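Local coordinates for uncharacterized protein DUF1185 (Bordetella bronchiseptica RB50, PDB 3BYQ) that is of unknown function but has a variant of the Bacillus chorismate mutase fold and may play a role in amino-acid metabolism, at residues 12-17 and 28-33; 67-72 and 166-171; 2-7 and 39-44. One frame throughout, in Å; residues are numbered along the deposited sequence. Where two conformers were deposited one is given.

Interaction 1. Residues 12-17 and 28-33; sequences LIVETT and PLKLAA. With EDO (1,2-ethanediol), chain Y.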
loop_
_atom_site.group_PDB
_atom_site.type_symbol
_atom_site.label_atom_id
_atom_site.label_comp_id
_atom_site.label_asym_id
_atom_site.label_seq_id
_atom_site.Cartn_x
_atom_site.Cartn_y
_atom_site.Cartn_z
ATOM N N LEU B 12 6.160 12.170 16.925
ATOM C CA LEU B 12 5.606 11.690 18.181
ATOM C C LEU B 12 4.155 11.385 17.878
ATOM O O LEU B 12 3.487 12.226 17.323
ATOM C CB LEU B 12 5.699 12.773 19.239
ATOM C CG LEU B 12 5.076 12.477 20.610
ATOM C CD1 LEU B 12 5.812 11.337 21.253
ATOM C CD2 LEU B 12 5.150 13.710 21.487
ATOM N N ILE B 13 3.695 10.169 18.165
ATOM C CA ILE B 13 2.271 9.880 17.978
ATOM C C ILE B 13 1.707 9.350 19.270
ATOM O O ILE B 13 2.360 8.606 20.023
ATOM C CB ILE B 13 1.942 8.964 16.799
ATOM C CG1 ILE B 13 2.484 7.557 17.030
ATOM C CG2 ILE B 13 2.485 9.563 15.495
ATOM C CD1 ILE B 13 2.180 6.589 15.892
ATOM N N VAL B 14 0.496 9.813 19.563
ATOM C CA VAL B 14 -0.238 9.385 20.762
ATOM C C VAL B 14 -1.600 8.924 20.277
ATOM O O VAL B 14 -2.361 9.701 19.748
ATOM C CB VAL B 14 -0.403 10.442 21.883
ATOM C CG1 VAL B 14 -1.158 9.844 23.079
ATOM C CG2 VAL B 14 0.987 10.973 22.314
ATOM N N GLU B 15 -1.866 7.640 20.453
ATOM C CA GLU B 15 -3.131 7.030 20.066
ATOM C C GLU B 15 -3.912 6.724 21.327
ATOM O O GLU B 15 -3.452 5.975 22.183
ATOM C CB GLU B 15 -2.839 5.726 19.295
ATOM C CG GLU B 15 -4.061 4.982 18.809
ATOM C CD GLU B 15 -3.742 3.554 18.390
ATOM O OE1 GLU B 15 -3.357 2.687 19.237
ATOM O OE2 GLU B 15 -3.906 3.288 17.179
ATOM N N THR B 16 -5.098 7.282 21.427
ATOM C CA THR B 16 -5.967 7.068 22.577
ATOM C C THR B 16 -7.131 6.228 22.097
ATOM O O THR B 16 -7.826 6.613 21.155
ATOM C CB THR B 16 -6.488 8.390 23.152
ATOM O OG1 THR B 16 -5.372 9.270 23.431
ATOM C CG2 THR B 16 -7.298 8.154 24.420
ATOM N N THR B 17 -7.287 5.059 22.719
ATOM C CA THR B 17 -8.386 4.158 22.390
ATOM C C THR B 17 -9.409 4.097 23.520
ATOM O O THR B 17 -9.106 3.733 24.660
ATOM C CB THR B 17 -7.870 2.747 22.104
ATOM O OG1 THR B 17 -6.920 2.795 21.028
ATOM C CG2 THR B 17 -9.022 1.811 21.730
ATOM N N PRO B 28 -9.329 5.329 29.073
ATOM C CA PRO B 28 -8.877 4.834 27.791
ATOM C C PRO B 28 -7.432 4.404 27.799
ATOM O O PRO B 28 -6.666 4.781 28.675
ATOM C CB PRO B 28 -9.024 6.060 26.881
ATOM C CG PRO B 28 -8.953 7.202 27.749
ATOM C CD PRO B 28 -9.584 6.781 29.035
ATOM N N LEU B 29 -7.080 3.588 26.830
ATOM C CA LEU B 29 -5.693 3.222 26.638
ATOM C C LEU B 29 -4.968 4.271 25.812
ATOM O O LEU B 29 -5.505 4.768 24.831
ATOM C CB LEU B 29 -5.611 1.881 25.899
ATOM C CG LEU B 29 -4.228 1.387 25.505
ATOM C CD1 LEU B 29 -3.323 1.125 26.728
ATOM C CD2 LEU B 29 -4.429 0.158 24.679
ATOM N N LYS B 30 -3.747 4.610 26.215
ATOM C CA LYS B 30 -2.889 5.445 25.383
ATOM C C LYS B 30 -1.633 4.642 25.054
ATOM O O LYS B 30 -1.018 4.019 25.938
ATOM C CB LYS B 30 -2.486 6.746 26.016
ATOM C CG LYS B 30 -3.644 7.615 26.336
ATOM C CD LYS B 30 -3.189 9.036 26.684
ATOM C CE LYS B 30 -4.351 9.812 27.220
ATOM N NZ LYS B 30 -4.087 11.272 27.277
ATOM N N LEU B 31 -1.333 4.630 23.766
ATOM C CA LEU B 31 -0.079 4.048 23.226
ATOM C C LEU B 31 0.610 5.172 22.469
ATOM O O LEU B 31 -0.020 5.855 21.676
ATOM C CB LEU B 31 -0.362 2.881 22.277
ATOM C CG LEU B 31 -1.013 1.629 22.877
ATOM C CD1 LEU B 31 -1.337 0.613 21.801
ATOM C CD2 LEU B 31 -0.174 0.989 23.965
ATOM N N ALA B 32 1.915 5.316 22.664
ATOM C CA ALA B 32 2.647 6.434 22.042
ATOM C C ALA B 32 3.938 5.957 21.445
ATOM O O ALA B 32 4.583 5.045 21.991
ATOM C CB ALA B 32 2.910 7.547 23.081
ATOM N N ALA B 33 4.315 6.563 20.315
ATOM C CA ALA B 33 5.571 6.179 19.642
ATOM C C ALA B 33 6.341 7.454 19.359
ATOM O O ALA B 33 5.759 8.455 18.992
ATOM C CB ALA B 33 5.291 5.433 18.344
HETATM C C1 EDO Y . -5.713 12.389 24.263
HETATM O O1 EDO Y . -6.129 11.347 25.130
HETATM C C2 EDO Y . -6.964 13.042 23.730
HETATM O O2 EDO Y . -7.572 13.728 24.820
#

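Interaction 2. Residues 67-72 and 166-171; sequences ELVDTL and LVMGTG. With EDO (1,2-ethanediol), chain T.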
loop_
_atom_site.group_PDB
_atom_site.type_symbol
_atom_site.label_atom_id
_atom_site.label_comp_id
_atom_site.label_asym_id
_atom_site.label_seq_id
_atom_site.Cartn_x
_atom_site.Cartn_y
_atom_site.Cartn_z
ATOM N N GLU B 67 11.252 11.622 25.963
ATOM C CA GLU B 67 10.117 12.306 25.366
ATOM C C GLU B 67 8.817 11.579 25.662
ATOM O O GLU B 67 7.781 12.186 25.930
ATOM C CB GLU B 67 10.286 12.420 23.861
ATOM C CG GLU B 67 9.160 13.128 23.201
ATOM C CD GLU B 67 9.329 13.269 21.687
ATOM O OE1 GLU B 67 9.961 12.380 21.053
ATOM O OE2 GLU B 67 8.811 14.275 21.149
ATOM N N LEU B 68 8.882 10.257 25.598
ATOM C CA LEU B 68 7.694 9.419 25.828
ATOM C C LEU B 68 7.234 9.516 27.278
ATOM O O LEU B 68 6.045 9.678 27.555
ATOM C CB LEU B 68 7.947 7.982 25.416
ATOM C CG LEU B 68 7.943 7.665 23.911
ATOM C CD1 LEU B 68 8.482 6.233 23.617
ATOM C CD2 LEU B 68 6.525 7.876 23.336
ATOM N N VAL B 69 8.177 9.484 28.214
ATOM C CA VAL B 69 7.810 9.616 29.637
ATOM C C VAL B 69 7.222 10.989 29.890
ATOM O O VAL B 69 6.206 11.123 30.583
ATOM C CB VAL B 69 8.988 9.314 30.586
ATOM C CG1 VAL B 69 8.703 9.809 32.003
ATOM C CG2 VAL B 69 9.240 7.829 30.575
ATOM N N ASP B 70 7.830 12.008 29.308
ATOM C CA ASP B 70 7.314 13.367 29.470
ATOM C C ASP B 70 5.901 13.512 28.877
ATOM O O ASP B 70 5.090 14.306 29.338
ATOM C CB ASP B 70 8.235 14.411 28.834
ATOM C CG ASP B 70 9.586 14.555 29.571
ATOM O OD1 ASP B 70 9.747 13.975 30.675
ATOM O OD2 ASP B 70 10.491 15.246 29.020
ATOM N N THR B 71 5.612 12.726 27.853
ATOM C CA THR B 71 4.321 12.781 27.156
ATOM C C THR B 71 3.230 12.047 27.902
ATOM O O THR B 71 2.139 12.568 28.086
ATOM C CB THR B 71 4.457 12.190 25.710
ATOM O OG1 THR B 71 5.444 12.951 24.989
ATOM C CG2 THR B 71 3.127 12.145 24.956
ATOM N N LEU B 72 3.525 10.825 28.346
ATOM C CA LEU B 72 2.529 9.998 28.988
ATOM C C LEU B 72 2.464 10.111 30.504
ATOM O O LEU B 72 1.436 9.775 31.102
ATOM C CB LEU B 72 2.725 8.536 28.621
ATOM C CG LEU B 72 2.484 8.131 27.166
ATOM C CD1 LEU B 72 2.756 6.612 26.960
ATOM C CD2 LEU B 72 1.050 8.470 26.717
ATOM N N LEU B 166 10.722 4.152 19.585
ATOM C CA LEU B 166 10.377 3.540 20.870
ATOM C C LEU B 166 8.884 3.720 21.044
ATOM O O LEU B 166 8.295 4.696 20.549
ATOM C CB LEU B 166 11.102 4.202 22.026
ATOM C CG LEU B 166 12.630 4.043 22.039
ATOM C CD1 LEU B 166 13.242 4.789 23.212
ATOM C CD2 LEU B 166 13.003 2.585 22.070
ATOM N N VAL B 167 8.292 2.795 21.770
ATOM C CA VAL B 167 6.881 2.812 22.092
ATOM C C VAL B 167 6.680 2.616 23.589
ATOM O O VAL B 167 7.333 1.804 24.203
ATOM C CB VAL B 167 6.114 1.705 21.343
ATOM C CG1 VAL B 167 4.614 1.680 21.747
ATOM C CG2 VAL B 167 6.274 1.868 19.836
HETATM N N MSE B 168 5.763 3.410 24.154
HETATM C CA MSE B 168 5.271 3.212 25.525
HETATM C C MSE B 168 3.764 3.340 25.542
HETATM O O MSE B 168 3.180 4.057 24.722
HETATM C CB MSE B 168 5.845 4.183 26.540
HETATM C CG MSE B 168 7.369 4.062 26.728
HETATM SE SE MSE B 168 7.913 5.312 28.095
HETATM C CE MSE B 168 9.809 5.251 27.759
ATOM N N GLY B 169 3.167 2.669 26.504
ATOM C CA GLY B 169 1.717 2.660 26.672
ATOM C C GLY B 169 1.316 2.535 28.123
ATOM O O GLY B 169 2.128 2.156 28.965
ATOM N N THR B 170 0.035 2.822 28.375
ATOM C CA THR B 170 -0.481 3.024 29.743
ATOM C C THR B 170 -1.242 1.876 30.399
ATOM O O THR B 170 -1.514 1.938 31.603
ATOM C CB THR B 170 -1.393 4.254 29.793
ATOM O OG1 THR B 170 -2.545 4.009 28.966
ATOM C CG2 THR B 170 -0.642 5.458 29.327
ATOM N N GLY B 171 -1.549 0.837 29.631
ATOM C CA GLY B 171 -2.295 -0.276 30.192
ATOM C C GLY B 171 -2.576 -1.423 29.266
ATOM O O GLY B 171 -1.917 -1.591 28.257
HETATM C C1 EDO T . -5.344 3.256 31.047
HETATM O O1 EDO T . -4.492 2.535 30.161
HETATM C C2 EDO T . -5.091 2.924 32.515
HETATM O O2 EDO T . -4.023 1.994 32.638
#

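Interaction 3. Residues 2-7 and 39-44; sequences MSLIEI and RNPYAG. With EDO (1,2-ethanediol), chain S; EDO (1,2-ethanediol), chain X.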
loop_
_atom_site.group_PDB
_atom_site.type_symbol
_atom_site.label_atom_id
_atom_site.label_comp_id
_atom_site.label_asym_id
_atom_site.label_seq_id
_atom_site.Cartn_x
_atom_site.Cartn_y
_atom_site.Cartn_z
HETATM N N MSE B 2 33.568 12.991 15.395
HETATM C CA MSE B 2 32.293 13.541 14.843
HETATM C C MSE B 2 31.141 12.542 15.062
HETATM O O MSE B 2 31.286 11.320 14.925
HETATM C CB MSE B 2 32.442 13.898 13.357
ATOM N N SER B 3 29.994 13.088 15.415
ATOM C CA SER B 3 28.827 12.264 15.689
ATOM C C SER B 3 28.369 11.507 14.470
ATOM O O SER B 3 28.398 12.002 13.356
ATOM C CB SER B 3 27.664 13.119 16.171
ATOM O OG SER B 3 26.536 12.326 16.429
ATOM N N LEU B 4 27.915 10.301 14.736
ATOM C CA LEU B 4 27.353 9.426 13.701
ATOM C C LEU B 4 25.844 9.576 13.628
ATOM O O LEU B 4 25.170 8.835 12.880
ATOM C CB LEU B 4 27.658 7.963 14.035
ATOM C CG LEU B 4 29.116 7.545 13.972
ATOM C CD1 LEU B 4 29.315 6.118 14.558
ATOM C CD2 LEU B 4 29.567 7.650 12.511
ATOM N N ILE B 5 25.318 10.521 14.398
ATOM C CA ILE B 5 23.859 10.689 14.527
ATOM C C ILE B 5 23.422 12.037 14.032
ATOM O O ILE B 5 23.689 13.053 14.651
ATOM C CB ILE B 5 23.393 10.494 15.967
ATOM C CG1 ILE B 5 23.843 9.121 16.490
ATOM C CG2 ILE B 5 21.848 10.657 16.055
ATOM C CD1 ILE B 5 23.422 8.871 17.940
ATOM N N GLU B 6 22.748 12.032 12.891
ATOM C CA GLU B 6 22.228 13.270 12.291
ATOM C C GLU B 6 20.741 13.096 12.033
ATOM O O GLU B 6 20.358 12.360 11.155
ATOM C CB GLU B 6 22.948 13.567 10.989
ATOM C CG GLU B 6 24.428 13.771 11.181
ATOM C CD GLU B 6 25.182 13.893 9.876
ATOM O OE1 GLU B 6 24.564 13.886 8.785
ATOM O OE2 GLU B 6 26.414 13.984 9.948
ATOM N N ILE B 7 19.925 13.817 12.793
ATOM C CA ILE B 7 18.446 13.695 12.711
ATOM C C ILE B 7 17.825 14.651 11.676
ATOM O O ILE B 7 18.011 15.874 11.739
ATOM C CB ILE B 7 17.802 13.974 14.098
ATOM C CG1 ILE B 7 18.400 13.082 15.187
ATOM C CG2 ILE B 7 16.249 13.800 14.052
ATOM C CD1 ILE B 7 17.969 13.465 16.587
ATOM N N ARG B 39 20.454 9.828 9.223
ATOM C CA ARG B 39 21.267 9.393 8.098
ATOM C C ARG B 39 21.922 8.083 8.481
ATOM O O ARG B 39 22.338 7.889 9.628
ATOM C CB ARG B 39 22.344 10.436 7.784
ATOM C CG ARG B 39 23.173 10.089 6.567
ATOM C CD ARG B 39 24.099 11.233 6.188
ATOM N NE ARG B 39 25.082 11.486 7.223
ATOM C CZ ARG B 39 26.213 10.795 7.393
ATOM N NH1 ARG B 39 26.480 9.759 6.623
ATOM N NH2 ARG B 39 27.046 11.135 8.380
ATOM N N ASN B 40 22.022 7.184 7.512
ATOM C CA ASN B 40 22.722 5.933 7.712
ATOM C C ASN B 40 24.174 6.092 7.284
ATOM O O ASN B 40 24.446 6.154 6.094
ATOM C CB ASN B 40 22.093 4.807 6.878
ATOM C CG ASN B 40 22.698 3.454 7.152
ATOM O OD1 ASN B 40 23.718 3.352 7.813
ATOM N ND2 ASN B 40 22.053 2.401 6.654
ATOM N N PRO B 41 25.124 6.140 8.237
ATOM C CA PRO B 41 26.523 6.327 7.817
ATOM C C PRO B 41 27.160 5.149 7.064
ATOM O O PRO B 41 28.289 5.294 6.560
ATOM C CB PRO B 41 27.271 6.504 9.147
ATOM C CG PRO B 41 26.264 6.718 10.155
ATOM C CD PRO B 41 25.041 5.993 9.695
ATOM N N TYR B 42 26.462 4.004 7.022
ATOM C CA TYR B 42 26.959 2.763 6.383
ATOM C C TYR B 42 26.207 2.300 5.150
ATOM O O TYR B 42 26.479 1.211 4.617
ATOM C CB TYR B 42 26.984 1.641 7.425
ATOM C CG TYR B 42 27.707 2.117 8.649
ATOM C CD1 TYR B 42 29.083 2.260 8.639
ATOM C CD2 TYR B 42 27.017 2.483 9.798
ATOM C CE1 TYR B 42 29.756 2.741 9.750
ATOM C CE2 TYR B 42 27.673 2.962 10.894
ATOM C CZ TYR B 42 29.050 3.099 10.862
ATOM O OH TYR B 42 29.738 3.560 11.958
ATOM N N ALA B 43 25.233 3.108 4.743
ATOM C CA ALA B 43 24.393 2.771 3.575
ATOM C C ALA B 43 25.286 2.577 2.395
ATOM O O ALA B 43 26.195 3.400 2.136
ATOM C CB ALA B 43 23.399 3.882 3.255
ATOM N N GLY B 44 25.027 1.495 1.679
ATOM C CA GLY B 44 25.737 1.219 0.448
ATOM C C GLY B 44 27.034 0.466 0.494
ATOM O O GLY B 44 27.703 0.294 -0.533
HETATM C C1 EDO S . 29.158 3.734 0.207
HETATM O O1 EDO S . 28.648 3.076 1.374
HETATM C C2 EDO S . 28.346 4.998 -0.028
HETATM O O2 EDO S . 28.784 5.974 0.938
HETATM C C1 EDO X . 32.124 11.200 11.390
HETATM O O1 EDO X . 33.093 10.404 10.675
HETATM C C2 EDO X . 30.718 10.608 11.321
HETATM O O2 EDO X . 29.800 11.466 10.610
HETATM O O HOH W 1 23.127 9.746 11.372
#

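Interaction 1. Residues 12-17 and 28-33
Thr16 sets its methyl CG2 against the ring of Pro28, with CG2 3.7 Å from Pro28 CB and the two side chains flanking each other on the same course. Thr16 OG1 is anti to the carbonyl carbon (chi1 -53°), on the side of Lys30, whose CG lies 3.8 Å from it. The lysine, extended beyond CG, passes the hydroxyl, and both polar ends meet one 1,2-ethanediol, probably from the crystallisation liquor: its O1 is hydrogen-bonded to Thr16 OG1 at 2.8 Å and accepts from Lys30 NZ. Val14 and Ala32 share that face of the sheet and meet through Val14 CG2 and Ala32 CB, against the end of helix 51-72, where Ala32 touches Leu68 and Val14 touches Thr71.

The other face carries Ile13, Glu15 and Thr17 opposite Ala33, Leu31 and Leu29. Glu15 runs alongside Leu31, with OE1 3.9 Å from Leu31 CD1, while its OE2 forms a salt bridge to Lys9 of the second subunit.

The backbones pair as a regular antiparallel hairpin. Ile13-Ala33, Glu15-Leu31 and Thr17-Leu29 are the hydrogen-bonded pairs, each closed by two bonds; Glu15 N to Leu31 O, at 2.8 Å, is nearly straight (174°). CA-H groups of residues in the non-hydrogen-bonded pairs also point at carbonyls across the strands, as Ala32 CA to Ile13 O at 3.0 Å.

The other edge of strand 12-17 pairs antiparallel with a strand of the second subunit, so the sheet continues across the interface. The chemistry therefore implies a hairpin held mainly by its backbone, whose Val14 and Ala32 face helix 51-72, while the apolar side chains of the other face pack against strand 147-151 and Glu15 carries charge into the subunit contact.

Interaction 2. Residues 67-72 and 166-171
This is a buried helix-on-sheet contact, in which the last turns of helix 51-72 lie over the C-terminal end of strand 161-169. The two segment axes approach to 9.0 Å and run at 25° to each other, in nearly the same direction, and the side chains that join them are apolar.

Leu68 and Leu72, one helical turn apart, both point toward the strand. Each sets its CD1 against a backbone carbonyl: Leu68 CD1 is 3.4 Å from Leu166 O, and Leu72 CD1 is 3.4 Å from Met168 O. Leu68 CD1 also meets Leu166 CB, and Leu72 CD1 meets Met168 CB at 4.0 Å.

Met168, a selenomethionine, answers from the strand. With CG anti to its carbonyl carbon (chi1 -63°) and the chain extended beyond, it reaches toward the helix, where SE is 3.8 Å from Leu68 CB. Val69, in one of its two conformers, also touches SE and the terminal CE through CG2. Met106 of helix 98-109 and Ile77 add to the apolar surroundings of Met168.

Thr170, just past the strand, adds its CG2 at 4.3 Å from Leu72 CD1. Its OG1 accepts from Lys30 N and is hydrogen-bonded to O1 of an ethanediol, whose O2 donates to Thr170 O. Within the helix, Thr71 N and OG1 grip Glu67 O from opposite faces of its plane.

Interlocking leucine, valine and methionine side chains between a helix and a sheet are characteristic of a layered alpha/beta core, here in the variant of the Bacillus chorismate mutase fold.

Interaction 3. Residues 2-7 and 39-44
Glu6 and Arg39 run alongside one another in the same direction and form a salt bridge on the surface of the chain. The arginine chain bends at chi3 (64°), the torsion that places NE, and NE donates to Glu6 OE1 at 2.9 Å. This bond is nearly straight (169°) and lies in the guanidinium plane; it comes from above the carboxylate plane, the two flat groups being turned 57° apart. The second arm, Arg39 NH2 to Glu6 OE2 at 3.3 Å, is weak.

Leu4 turns to the apolar side of the contact. Its side chain crosses that of Tyr42 at about a right angle, with CD1 3.7 Å from the phenolic OH, while CD2 comes 4.2 Å from Pro41 CG. Pro41 CB in turn sits over one face of the Tyr42 ring, toward its rim. Phe53 of helix 51-72 meets that ring edge-to-face.

Asn40 to Ala43 form a type I beta turn, and Asn40 OD1 accepts from Tyr42 N at 2.9 Å in an Asx turn. On the facing segment, Ser3 OG accepts from Ile5 N, an ST turn.

The backbones also meet: Arg39 N donates to Glu6 O at 3.2 Å. A water extends this link, giving hydrogen bonds to Leu4 O and Arg39 O while accepting one from Glu6 N. Two loop segments, one leading into strand 7-17 and one leaving strand 29-39, are thus joined at the open end of a beta hairpin.

In the fold
Interaction 2 is the buried contact of the three, interaction 1 is partly buried, and interaction 3 lies at the surface. The first two are neighbours, with centres about 8 Å apart: strand 29-39 pairs with strand 161-169, and helix 51-72 covers both. Interaction 3 is remote, its centre about 29 Å from that of interaction 1, yet it concerns the same hairpin, joining the chain leading into strand 7-17 to the chain leaving strand 29-39. Interaction 1 is thus nested within the loop that interaction 3 closes. Chemistry follows position: backbone hydrogen bonds dominate within the sheet, apolar side chains between helix and sheet, and a salt bridge with a bridging water at the exposed end.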